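Aerobactin synthase IucA (Klebsiella pneumoniae subsp. pneumoniae, PDB 5JM8) is an ATP-dependent ligase of the NIS synthetase family that probably joins citrate to an acetylated hydroxylysine in making the siderophore aerobactin. Local coordinates at residues L196-R201 against G329-R334; T203-E208 against L223-P228; R266-A271 against I277-S282; N351-Q356 against G442-D447. All coordinates share one frame; numbering follows the deposited sequence.

Interaction 1: L196-R201 against G329-R334; sequences LNLQQR and GWAGLR
G329 opens the contact with its backbone: R201 NH1 reaches G329 CA at 4.0 Å, the glycine having no side chain in the way. The arginine chain is bent at chi2 and chi3, and its guanidinium is held by salt bridges to D328 and D275, so G329 lies against a group fixed by acids outside the contact. W330 directs its CB away from the helix and meets it through main chain, W330 O lying 3.8 Å from L198 CD1. A331 points its methyl at the helix, and A331 CB touches L198 CD1 at 3.9 Å. L198 can serve both neighbours because its CG stands anti to the backbone N (chi1 177°), which swings one branch tip across to the strand. The helix start is secured by a capping box: N197 OD1 accepts from Q200 N at 2.7 Å, and Q200 OE1 accepts from N197 N at 2.8 Å. Strand 329-334 runs between strands 189-193 and 345-350, antiparallel to both. W330 packs on helix 294-306, A331 also meets F224 of strand 221-226, and the first turn of helix 198-209 bonds to the second subunit through Q199 and Q200.

Interaction 2: T203-E208 against L223-P228; sequences TRFAAE and LFPLHP
F205 brings its ring up to P225, and beside it A206 meets L223; these two apolar pairs make up the contact. From F205 CB the side chain leaves the helix in the direction of the strand, and CG stands anti to the backbone N (chi1 -175°), which sends the ring out toward the proline. At F205 CD2 the ring meets P225 CG at 4.1 Å. One atom further out, F205 CE2 lies 3.8 Å from P225 CB, slightly closer than its approach to P225 CG, so the CD2-CE2 bond of the ring runs along CB and CG of the pyrrolidine. The two rings lie obliquely, without stacking. Around the rest of the phenylalanine are L179 of strand 177-185 and I277 of strand 275-284, and P225 itself also touches W181 and I277. One residue along the helix, the methyl of A206 fits against L223: A206 CB is 3.6 Å from L223 CD1 and 3.9 Å from L223 CB. L223 has CG beside its backbone N (chi1 -62°), and its side chain also packs on L252 of strand 249-255. No hydrogen bond links the two segments. On another face of the helix, T203 and A207 pack on T203 and A207 of the second subunit. The whole is an alpha/beta layer: helix 198-209 lies on 221-226, an edge strand of the three-stranded antiparallel sheet, one helical face serving the sheet and another the second subunit, probably within the region called the fingers in NIS synthetases.

Interaction 3: R266-A271 against I277-S282; sequences RSLYCA and IKFSLS. With ATP (adenosine-5'-triphosphate), chain I.
R266 and K278, diagonal neighbours in an antiparallel beta hairpin, jointly hold the ATP triphosphate. R266 NE donates to ATP O1B at 3.2 Å, and R266 NH1 donates to O2B, with a weak second bond to O1B. K278 NZ reaches ATP O2B as well, at 2.6 Å; its modelled distance to O3G of the gamma phosphate is too short to be taken at face value. The arginine is extended from CG to NE, and K278 is extended throughout, so both chains stretch toward the phosphates, R266 from just before strand 267-269 and K278 from within strand 275-284; they cross obliquely, with K278 CE over one face of the guanidinium, 3.5 Å from R266 NE. Both cations thus converge on the beta phosphate, whose negative charge would offset their own. The edge of the guanidinium faces F279 O, and R266 NH2 bonds weakly to R290 O.

The next shell is the hairpin ladder. F279 N donates to R266 O at 3.0 Å, and L268 N donates to I277 O at 2.9 Å, almost straight at 176°. Between these bonds S267 and K278 form a non-hydrogen-bonded pair on the phosphate face, where S267 OG lies 3.4 Å from K278 CG. The other face is apolar: I277 CG1 sits over the F279 ring, L268 CB meets I277 CG2, and L268 CD2 comes in at the ring edge, 3.9 Å from F279 CE2.

Interaction 4: N351-Q356 against G442-D447; sequences NLLVDQ and GLIYRD. With ATP (adenosine-5'-triphosphate), chain I.
D447 OD1 is gripped twice: K278 NZ forms a salt bridge to it, and the backbone N of Q449 donates a hydrogen bond. D447 follows strand 440-445 of a mixed four-stranded sheet, which here meets the type I beta turn N351-V354 just beyond strand 345-350. With Q429 and N430, D447 makes up the protein part of the magnesium site. Its CG stands anti to the backbone N (chi1 -164°), and this brings the carboxylate up to the triphosphate, D447 OD2 lying 2.8 Å from ATP O2B. R446, one residue earlier, also lines the ATP pocket: its chain bends at chi3, and R446 NE comes within 3.6 Å of ATP O2G. The two ends of its guanidinium are occupied by protein, NH1 in a salt bridge with E142 and NH2 bonded to Q429 O, so R446 ties the strand end to Q429, itself a residue of the magnesium site.

Further back along the strand the two segments touch through apolar groups alone. The turn is closed by V354 N bonding to N351 O at 3.1 Å, while N351 OD1 takes a weak bond from L353 N; N351 ND2 is bonded to S273 O. This presents L352 and L353 together to the strand, where I444 receives them on separate branches, both at loose van der Waals range: L352 CD1 is 4.3 Å from I444 CG2, and L353 CD2 is 4.4 Å from I444 CD1.

Interactions 1 and 2 share helix 198-209 on the side that meets the second subunit, with F224 packing on L333, G332 and A331. Both are buried, without hydrogen bonds across the segments; interaction 2 is wholly apolar, while interaction 1 adds an arginine against glycine. Interaction 3 continues this core inward, its F279 against L226 and H227, but alone bonds strand to strand, and its other face turns polar for the triphosphate. Interaction 4 is looser, partly exposed at L352, and joins the mixed sheet of strand 440-445 to the turn after strand 345-350 of the eight-stranded sheet. It meets interaction 3 at the ATP, where K278 and D447 bring opposite charges together; interactions 1 and 2 stay clear.

Interaction 1: L196-R201 against G329-R334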
# COMPACT_ATOMS: atom_id res chain seq x y z
N LEU A 196 -15.84 24.56 -10.54
CA LEU A 196 -14.86 25.06 -11.49
C LEU A 196 -15.57 25.36 -12.80
O LEU A 196 -16.54 24.68 -13.14
CB LEU A 196 -13.74 24.04 -11.71
CG LEU A 196 -13.05 23.46 -10.48
CD1 LEU A 196 -12.15 22.30 -10.90
CD2 LEU A 196 -12.25 24.54 -9.77
N ASN A 197 -15.13 26.38 -13.53
CA ASN A 197 -15.67 26.63 -14.86
C ASN A 197 -15.14 25.56 -15.81
O ASN A 197 -14.31 24.74 -15.42
CB ASN A 197 -15.32 28.05 -15.35
CG ASN A 197 -13.83 28.28 -15.53
OD1 ASN A 197 -13.07 27.36 -15.83
ND2 ASN A 197 -13.41 29.52 -15.37
N LEU A 198 -15.61 25.57 -17.05
CA LEU A 198 -15.25 24.53 -18.01
C LEU A 198 -13.75 24.50 -18.29
O LEU A 198 -13.14 23.43 -18.35
CB LEU A 198 -16.01 24.72 -19.32
CG LEU A 198 -15.66 23.73 -20.43
CD1 LEU A 198 -15.93 22.30 -19.99
CD2 LEU A 198 -16.43 24.07 -21.69
N GLN A 199 -13.16 25.68 -18.47
CA GLN A 199 -11.74 25.80 -18.73
C GLN A 199 -10.93 25.14 -17.62
O GLN A 199 -9.92 24.47 -17.88
CB GLN A 199 -11.34 27.28 -18.84
CG GLN A 199 -9.87 27.51 -19.16
CD GLN A 199 -9.52 28.98 -19.24
OE1 GLN A 199 -10.35 29.85 -18.99
NE2 GLN A 199 -8.27 29.26 -19.59
N GLN A 200 -11.39 25.31 -16.39
CA GLN A 200 -10.69 24.82 -15.21
C GLN A 200 -10.83 23.31 -15.02
O GLN A 200 -9.89 22.66 -14.56
CB GLN A 200 -11.21 25.55 -13.97
CG GLN A 200 -10.79 27.01 -13.89
CD GLN A 200 -11.64 27.81 -12.92
OE1 GLN A 200 -12.69 27.36 -12.46
NE2 GLN A 200 -11.19 29.02 -12.60
N ARG A 201 -11.99 22.74 -15.37
CA ARG A 201 -12.17 21.29 -15.27
C ARG A 201 -11.19 20.55 -16.15
O ARG A 201 -10.44 19.69 -15.68
CB ARG A 201 -13.59 20.86 -15.67
CG ARG A 201 -14.63 20.78 -14.54
CD ARG A 201 -14.20 19.98 -13.31
NE ARG A 201 -14.73 18.62 -13.26
CZ ARG A 201 -16.01 18.30 -13.12
NH1 ARG A 201 -16.94 19.24 -13.05
NH2 ARG A 201 -16.36 17.02 -13.05
N GLY A 329 -20.55 18.26 -14.77
CA GLY A 329 -19.76 18.84 -15.84
C GLY A 329 -19.85 18.04 -17.12
O GLY A 329 -19.97 16.81 -17.09
N TRP A 330 -19.80 18.73 -18.25
CA TRP A 330 -19.82 18.08 -19.55
C TRP A 330 -19.19 18.98 -20.60
O TRP A 330 -19.09 20.19 -20.42
CB TRP A 330 -21.25 17.73 -19.97
CG TRP A 330 -22.13 18.92 -20.20
CD1 TRP A 330 -22.96 19.51 -19.30
CD2 TRP A 330 -22.27 19.66 -21.43
NE1 TRP A 330 -23.61 20.57 -19.88
CE2 TRP A 330 -23.20 20.69 -21.19
CE3 TRP A 330 -21.70 19.55 -22.70
CZ2 TRP A 330 -23.58 21.60 -22.17
CZ3 TRP A 330 -22.07 20.46 -23.67
CH2 TRP A 330 -23.00 21.47 -23.40
N ALA A 331 -18.77 18.38 -21.70
CA ALA A 331 -18.16 19.13 -22.78
C ALA A 331 -18.34 18.41 -24.10
O ALA A 331 -18.70 17.23 -24.13
CB ALA A 331 -16.69 19.36 -22.49
N GLY A 332 -18.10 19.12 -25.19
CA GLY A 332 -18.21 18.55 -26.52
C GLY A 332 -17.53 19.45 -27.53
O GLY A 332 -17.11 20.56 -27.21
N LEU A 333 -17.42 18.95 -28.76
CA LEU A 333 -16.86 19.74 -29.85
C LEU A 333 -17.98 20.32 -30.69
O LEU A 333 -19.02 19.69 -30.88
CB LEU A 333 -15.95 18.88 -30.72
CG LEU A 333 -14.70 18.32 -30.04
CD1 LEU A 333 -13.99 17.35 -30.97
CD2 LEU A 333 -13.76 19.44 -29.62
N ARG A 334 -17.77 21.54 -31.17
CA ARG A 334 -18.68 22.17 -32.11
C ARG A 334 -17.96 22.34 -33.45
O ARG A 334 -16.76 22.61 -33.48
CB ARG A 334 -19.17 23.52 -31.58
CG ARG A 334 -18.05 24.39 -31.04
CD ARG A 334 -18.47 25.83 -30.85
NE ARG A 334 -19.60 26.00 -29.95
CZ ARG A 334 -19.51 26.36 -28.67
NH1 ARG A 334 -18.32 26.58 -28.11
NH2 ARG A 334 -20.60 26.49 -27.94

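Interaction 2: T203-E208 against L223-P228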
# COMPACT_ATOMS: atom_id res chain seq x y z
N THR A 203 -8.55 21.50 -17.43
CA THR A 203 -7.19 21.73 -16.95
C THR A 203 -6.85 20.73 -15.85
O THR A 203 -5.82 20.06 -15.91
CB THR A 203 -7.00 23.16 -16.42
OG1 THR A 203 -7.21 24.10 -17.48
CG2 THR A 203 -5.60 23.34 -15.86
N ARG A 204 -7.72 20.64 -14.85
CA ARG A 204 -7.53 19.70 -13.75
C ARG A 204 -7.52 18.27 -14.26
O ARG A 204 -6.64 17.49 -13.91
CB ARG A 204 -8.64 19.86 -12.70
CG ARG A 204 -8.36 19.11 -11.40
CD ARG A 204 -9.55 19.16 -10.45
NE ARG A 204 -10.64 18.30 -10.89
CZ ARG A 204 -11.83 18.24 -10.29
NH1 ARG A 204 -12.77 17.43 -10.75
NH2 ARG A 204 -12.07 18.99 -9.23
N PHE A 205 -8.52 17.94 -15.08
CA PHE A 205 -8.67 16.58 -15.59
C PHE A 205 -7.45 16.17 -16.41
O PHE A 205 -6.93 15.07 -16.25
CB PHE A 205 -9.94 16.48 -16.44
CG PHE A 205 -10.24 15.09 -16.93
CD1 PHE A 205 -10.98 14.21 -16.15
CD2 PHE A 205 -9.79 14.65 -18.16
CE1 PHE A 205 -11.27 12.93 -16.59
CE2 PHE A 205 -10.07 13.37 -18.60
CZ PHE A 205 -10.80 12.51 -17.82
N ALA A 206 -7.01 17.06 -17.29
CA ALA A 206 -5.85 16.78 -18.13
C ALA A 206 -4.58 16.69 -17.29
O ALA A 206 -3.67 15.92 -17.60
CB ALA A 206 -5.70 17.86 -19.19
N ALA A 207 -4.52 17.48 -16.23
CA ALA A 207 -3.34 17.54 -15.38
C ALA A 207 -3.16 16.25 -14.57
O ALA A 207 -2.04 15.77 -14.42
CB ALA A 207 -3.43 18.73 -14.44
N GLU A 208 -4.25 15.71 -14.06
CA GLU A 208 -4.17 14.54 -13.19
C GLU A 208 -4.31 13.22 -13.96
O GLU A 208 -4.26 12.15 -13.36
CB GLU A 208 -5.24 14.62 -12.09
CG GLU A 208 -6.67 14.48 -12.57
CD GLU A 208 -7.68 14.69 -11.45
OE1 GLU A 208 -7.26 15.10 -10.34
OE2 GLU A 208 -8.88 14.45 -11.67
N LEU A 223 -6.88 21.24 -23.70
CA LEU A 223 -6.81 19.79 -23.85
C LEU A 223 -8.21 19.19 -23.70
O LEU A 223 -8.94 19.54 -22.76
CB LEU A 223 -5.85 19.18 -22.83
CG LEU A 223 -4.40 19.64 -22.93
CD1 LEU A 223 -3.58 19.11 -21.76
CD2 LEU A 223 -3.79 19.20 -24.26
N PHE A 224 -8.57 18.30 -24.61
CA PHE A 224 -9.92 17.77 -24.71
C PHE A 224 -9.89 16.24 -24.81
O PHE A 224 -9.38 15.70 -25.79
CB PHE A 224 -10.62 18.38 -25.93
CG PHE A 224 -12.07 18.03 -26.05
CD1 PHE A 224 -13.03 18.78 -25.40
CD2 PHE A 224 -12.47 16.96 -26.83
CE1 PHE A 224 -14.37 18.46 -25.52
CE2 PHE A 224 -13.80 16.64 -26.95
CZ PHE A 224 -14.76 17.39 -26.30
N PRO A 225 -10.42 15.55 -23.79
CA PRO A 225 -10.31 14.08 -23.76
C PRO A 225 -11.31 13.38 -24.68
O PRO A 225 -12.43 13.86 -24.85
CB PRO A 225 -10.59 13.75 -22.30
CG PRO A 225 -11.54 14.81 -21.87
CD PRO A 225 -11.13 16.06 -22.60
N LEU A 226 -10.89 12.25 -25.25
CA LEU A 226 -11.74 11.46 -26.13
C LEU A 226 -11.62 9.96 -25.87
O LEU A 226 -10.59 9.49 -25.38
CB LEU A 226 -11.41 11.74 -27.60
CG LEU A 226 -12.01 12.99 -28.24
CD1 LEU A 226 -11.12 14.19 -28.04
CD2 LEU A 226 -12.27 12.75 -29.72
N HIS A 227 -12.67 9.23 -26.22
CA HIS A 227 -12.63 7.77 -26.21
C HIS A 227 -11.82 7.33 -27.42
O HIS A 227 -12.07 7.80 -28.53
CB HIS A 227 -14.05 7.20 -26.25
CG HIS A 227 -14.12 5.71 -26.06
ND1 HIS A 227 -13.54 4.82 -26.94
CD2 HIS A 227 -14.72 4.97 -25.11
CE1 HIS A 227 -13.77 3.59 -26.53
NE2 HIS A 227 -14.48 3.65 -25.42
N PRO A 228 -10.83 6.43 -27.22
CA PRO A 228 -9.93 6.07 -28.32
C PRO A 228 -10.64 5.62 -29.59
O PRO A 228 -10.15 5.87 -30.69
CB PRO A 228 -9.10 4.92 -27.73
CG PRO A 228 -9.11 5.17 -26.28
CD PRO A 228 -10.46 5.74 -25.97

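Interaction 3: R266-A271 against I277-S282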
# COMPACT_ATOMS: atom_id res chain seq x y z
N ARG A 266 -19.31 2.63 -22.00
CA ARG A 266 -19.05 4.02 -22.36
C ARG A 266 -18.57 4.84 -21.17
O ARG A 266 -18.05 5.94 -21.35
CB ARG A 266 -20.30 4.67 -22.96
CG ARG A 266 -21.52 4.73 -22.05
CD ARG A 266 -22.55 5.68 -22.66
NE ARG A 266 -23.88 5.57 -22.07
CZ ARG A 266 -24.93 6.27 -22.48
NH1 ARG A 266 -26.11 6.12 -21.89
NH2 ARG A 266 -24.81 7.13 -23.48
N SER A 267 -18.75 4.30 -19.97
CA SER A 267 -18.27 4.96 -18.77
C SER A 267 -16.95 4.33 -18.34
O SER A 267 -16.86 3.12 -18.14
CB SER A 267 -19.30 4.86 -17.64
OG SER A 267 -20.47 5.59 -17.98
N LEU A 268 -15.93 5.17 -18.21
CA LEU A 268 -14.59 4.73 -17.86
C LEU A 268 -14.22 5.09 -16.42
O LEU A 268 -14.73 6.07 -15.87
CB LEU A 268 -13.57 5.34 -18.81
CG LEU A 268 -13.41 4.70 -20.20
CD1 LEU A 268 -14.74 4.56 -20.91
CD2 LEU A 268 -12.44 5.51 -21.04
N TYR A 269 -13.33 4.30 -15.83
CA TYR A 269 -12.88 4.52 -14.46
C TYR A 269 -11.35 4.57 -14.38
O TYR A 269 -10.66 3.74 -14.98
CB TYR A 269 -13.42 3.42 -13.54
CG TYR A 269 -12.79 3.36 -12.17
CD1 TYR A 269 -13.01 4.36 -11.23
CD2 TYR A 269 -11.97 2.30 -11.81
CE1 TYR A 269 -12.44 4.30 -9.97
CE2 TYR A 269 -11.39 2.23 -10.56
CZ TYR A 269 -11.62 3.23 -9.64
OH TYR A 269 -11.04 3.16 -8.39
N CYS A 270 -10.84 5.56 -13.65
CA CYS A 270 -9.41 5.66 -13.35
C CYS A 270 -9.26 5.93 -11.86
O CYS A 270 -9.69 6.97 -11.36
CB CYS A 270 -8.75 6.76 -14.19
SG CYS A 270 -6.98 6.97 -13.90
N ALA A 271 -8.63 5.00 -11.15
CA ALA A 271 -8.59 5.01 -9.69
C ALA A 271 -7.97 6.29 -9.13
O ALA A 271 -8.30 6.71 -8.02
CB ALA A 271 -7.82 3.79 -9.18
N ILE A 277 -15.39 9.50 -16.47
CA ILE A 277 -15.85 10.12 -17.71
C ILE A 277 -16.79 9.18 -18.47
O ILE A 277 -16.52 7.99 -18.61
CB ILE A 277 -14.65 10.54 -18.59
CG1 ILE A 277 -15.12 11.38 -19.78
CG2 ILE A 277 -13.85 9.32 -19.03
CD1 ILE A 277 -14.04 12.26 -20.36
N LYS A 278 -17.90 9.74 -18.93
CA LYS A 278 -18.93 9.00 -19.64
C LYS A 278 -19.09 9.56 -21.05
O LYS A 278 -19.66 10.63 -21.24
CB LYS A 278 -20.26 9.08 -18.88
CG LYS A 278 -21.42 8.39 -19.57
CD LYS A 278 -22.66 8.41 -18.68
CE LYS A 278 -23.85 7.78 -19.36
NZ LYS A 278 -25.02 7.70 -18.45
N PHE A 279 -18.59 8.82 -22.04
CA PHE A 279 -18.52 9.30 -23.41
C PHE A 279 -19.78 9.01 -24.21
O PHE A 279 -20.47 8.02 -23.97
CB PHE A 279 -17.33 8.68 -24.14
CG PHE A 279 -15.99 9.16 -23.65
CD1 PHE A 279 -15.54 10.43 -23.97
CD2 PHE A 279 -15.18 8.33 -22.90
CE1 PHE A 279 -14.30 10.86 -23.53
CE2 PHE A 279 -13.94 8.76 -22.46
CZ PHE A 279 -13.51 10.03 -22.78
N SER A 280 -20.05 9.89 -25.17
CA SER A 280 -21.01 9.59 -26.23
C SER A 280 -20.35 8.57 -27.15
O SER A 280 -19.42 8.90 -27.88
CB SER A 280 -21.38 10.87 -27.00
OG SER A 280 -22.37 10.61 -27.98
N LEU A 281 -20.82 7.33 -27.09
CA LEU A 281 -20.18 6.22 -27.80
C LEU A 281 -21.13 5.59 -28.81
O LEU A 281 -22.14 5.01 -28.45
CB LEU A 281 -19.70 5.17 -26.78
CG LEU A 281 -18.92 3.96 -27.30
CD1 LEU A 281 -17.63 4.39 -27.98
CD2 LEU A 281 -18.62 2.99 -26.17
N SER A 282 -20.79 5.71 -30.09
CA SER A 282 -21.66 5.22 -31.16
C SER A 282 -21.61 3.69 -31.26
O SER A 282 -21.09 3.14 -32.22
CB SER A 282 -21.26 5.84 -32.49
OG SER A 282 -21.38 7.26 -32.44
PG ATP I . -23.65 4.60 -16.81
O1G ATP I . -22.17 4.63 -17.06
O2G ATP I . -24.04 3.89 -15.53
O3G ATP I . -24.33 5.94 -16.97
PB ATP I . -25.53 3.87 -18.91
O1B ATP I . -25.22 3.29 -20.26
O2B ATP I . -26.00 5.31 -18.81
O3B ATP I . -24.24 3.62 -17.96
PA ATP I . -27.98 2.39 -18.81
O1A ATP I . -28.41 3.37 -19.88
O2A ATP I . -28.91 2.08 -17.67
O3A ATP I . -26.60 2.92 -18.17
O5' ATP I . -27.55 0.99 -19.47
C5' ATP I . -27.09 -0.04 -18.61
C4' ATP I . -26.07 -0.93 -19.29
O4' ATP I . -25.71 -1.97 -18.37
C3' ATP I . -26.59 -1.60 -20.55
O3' ATP I . -25.66 -1.41 -21.62
C2' ATP I . -26.74 -3.07 -20.20
O2' ATP I . -26.27 -3.92 -21.25
C1' ATP I . -25.90 -3.26 -18.96
N9 ATP I . -26.56 -4.15 -17.97
C8 ATP I . -26.03 -5.30 -17.52
N7 ATP I . -26.86 -5.89 -16.63
C5 ATP I . -27.95 -5.11 -16.51
C6 ATP I . -29.20 -5.15 -15.73
N6 ATP I . -29.43 -6.20 -14.90
N1 ATP I . -30.08 -4.14 -15.88
C2 ATP I . -29.83 -3.10 -16.71
N3 ATP I . -28.71 -3.00 -17.45
C4 ATP I . -27.75 -3.96 -17.39

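Interaction 4: N351-Q356 against G442-D447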
# COMPACT_ATOMS: atom_id res chain seq x y z
N ASN A 351 -15.83 10.93 -8.87
CA ASN A 351 -15.25 9.68 -8.40
C ASN A 351 -15.13 9.68 -6.88
O ASN A 351 -14.08 9.99 -6.33
CB ASN A 351 -13.88 9.44 -9.03
CG ASN A 351 -13.30 8.10 -8.64
OD1 ASN A 351 -14.02 7.19 -8.22
ND2 ASN A 351 -11.98 7.96 -8.77
N LEU A 352 -16.22 9.33 -6.22
CA LEU A 352 -16.28 9.35 -4.76
C LEU A 352 -15.48 8.20 -4.14
O LEU A 352 -15.47 8.03 -2.92
CB LEU A 352 -17.74 9.29 -4.30
CG LEU A 352 -18.65 10.38 -4.87
CD1 LEU A 352 -20.11 10.11 -4.53
CD2 LEU A 352 -18.24 11.75 -4.38
N LEU A 353 -14.80 7.43 -4.98
CA LEU A 353 -13.94 6.33 -4.53
C LEU A 353 -12.46 6.65 -4.72
O LEU A 353 -11.61 5.78 -4.53
CB LEU A 353 -14.29 5.05 -5.29
CG LEU A 353 -15.71 4.52 -5.07
CD1 LEU A 353 -15.98 3.39 -6.04
CD2 LEU A 353 -15.89 4.06 -3.64
N VAL A 354 -12.16 7.88 -5.10
CA VAL A 354 -10.78 8.28 -5.39
C VAL A 354 -9.91 8.17 -4.15
O VAL A 354 -8.72 7.86 -4.23
CB VAL A 354 -10.70 9.73 -5.95
CG1 VAL A 354 -11.20 10.74 -4.92
CG2 VAL A 354 -9.28 10.06 -6.40
N ASP A 355 -10.52 8.40 -2.99
CA ASP A 355 -9.78 8.42 -1.73
C ASP A 355 -9.77 7.06 -1.02
O ASP A 355 -9.06 6.88 -0.03
CB ASP A 355 -10.36 9.50 -0.80
CG ASP A 355 -10.11 10.91 -1.32
OD1 ASP A 355 -9.07 11.14 -1.97
OD2 ASP A 355 -10.96 11.79 -1.08
N GLN A 356 -10.57 6.12 -1.52
CA GLN A 356 -10.45 4.72 -1.11
C GLN A 356 -10.78 3.83 -2.29
O GLN A 356 -11.90 3.35 -2.42
CB GLN A 356 -11.37 4.39 0.07
CG GLN A 356 -11.25 2.94 0.55
CD GLN A 356 -9.83 2.54 0.93
OE1 GLN A 356 -9.08 2.00 0.12
NE2 GLN A 356 -9.46 2.82 2.18
N GLY A 442 -23.90 1.18 3.11
CA GLY A 442 -24.22 2.41 2.40
C GLY A 442 -24.55 2.20 0.94
O GLY A 442 -24.42 1.09 0.42
N LEU A 443 -24.98 3.28 0.29
CA LEU A 443 -25.37 3.24 -1.12
C LEU A 443 -24.73 4.39 -1.89
O LEU A 443 -24.63 5.51 -1.40
CB LEU A 443 -26.90 3.32 -1.26
CG LEU A 443 -27.45 3.58 -2.66
CD1 LEU A 443 -27.18 2.40 -3.59
CD2 LEU A 443 -28.94 3.90 -2.62
N ILE A 444 -24.29 4.09 -3.11
CA ILE A 444 -23.88 5.12 -4.05
C ILE A 444 -24.61 4.92 -5.38
O ILE A 444 -24.43 3.91 -6.05
CB ILE A 444 -22.35 5.12 -4.27
CG1 ILE A 444 -21.62 5.28 -2.94
CG2 ILE A 444 -21.96 6.25 -5.23
CD1 ILE A 444 -20.11 5.17 -3.04
N TYR A 445 -25.44 5.90 -5.74
CA TYR A 445 -26.20 5.84 -6.98
C TYR A 445 -25.42 6.47 -8.12
O TYR A 445 -24.74 7.48 -7.95
CB TYR A 445 -27.55 6.55 -6.83
CG TYR A 445 -28.33 6.61 -8.12
CD1 TYR A 445 -29.18 5.57 -8.50
CD2 TYR A 445 -28.22 7.70 -8.98
CE1 TYR A 445 -29.88 5.62 -9.68
CE2 TYR A 445 -28.92 7.75 -10.16
CZ TYR A 445 -29.75 6.71 -10.51
OH TYR A 445 -30.45 6.77 -11.69
N ARG A 446 -25.55 5.86 -9.30
CA ARG A 446 -24.84 6.28 -10.50
C ARG A 446 -25.82 6.40 -11.67
O ARG A 446 -26.86 5.76 -11.67
CB ARG A 446 -23.74 5.27 -10.82
CG ARG A 446 -23.19 5.36 -12.22
CD ARG A 446 -22.09 4.35 -12.42
NE ARG A 446 -22.58 2.98 -12.39
CZ ARG A 446 -21.81 1.92 -12.19
NH1 ARG A 446 -20.51 2.08 -11.98
NH2 ARG A 446 -22.33 0.70 -12.18
N ASP A 447 -25.45 7.23 -12.64
CA ASP A 447 -26.24 7.47 -13.86
C ASP A 447 -27.38 8.46 -13.58
O ASP A 447 -28.50 8.06 -13.24
CB ASP A 447 -26.80 6.17 -14.43
CG ASP A 447 -27.30 6.32 -15.86
OD1 ASP A 447 -27.36 7.46 -16.36
OD2 ASP A 447 -27.62 5.29 -16.49
PG ATP I . -23.65 4.60 -16.81
O1G ATP I . -22.17 4.63 -17.06
O2G ATP I . -24.04 3.89 -15.53
O3G ATP I . -24.33 5.94 -16.97
PB ATP I . -25.53 3.87 -18.91
O1B ATP I . -25.22 3.29 -20.26
O2B ATP I . -26.00 5.31 -18.81
O3B ATP I . -24.24 3.62 -17.96
PA ATP I . -27.98 2.39 -18.81
O1A ATP I . -28.41 3.37 -19.88
O2A ATP I . -28.91 2.08 -17.67
O3A ATP I . -26.60 2.92 -18.17
O5' ATP I . -27.55 0.99 -19.47
C5' ATP I . -27.09 -0.04 -18.61
C4' ATP I . -26.07 -0.93 -19.29
O4' ATP I . -25.71 -1.97 -18.37
C3' ATP I . -26.59 -1.60 -20.55
O3' ATP I . -25.66 -1.41 -21.62
C2' ATP I . -26.74 -3.07 -20.20
O2' ATP I . -26.27 -3.92 -21.25
C1' ATP I . -25.90 -3.26 -18.96
N9 ATP I . -26.56 -4.15 -17.97
C8 ATP I . -26.03 -5.30 -17.52
N7 ATP I . -26.86 -5.89 -16.63
C5 ATP I . -27.95 -5.11 -16.51
C6 ATP I . -29.20 -5.15 -15.73
N6 ATP I . -29.43 -6.20 -14.90
N1 ATP I . -30.08 -4.14 -15.88
C2 ATP I . -29.83 -3.10 -16.71
N3 ATP I . -28.71 -3.00 -17.45
C4 ATP I . -27.75 -3.96 -17.39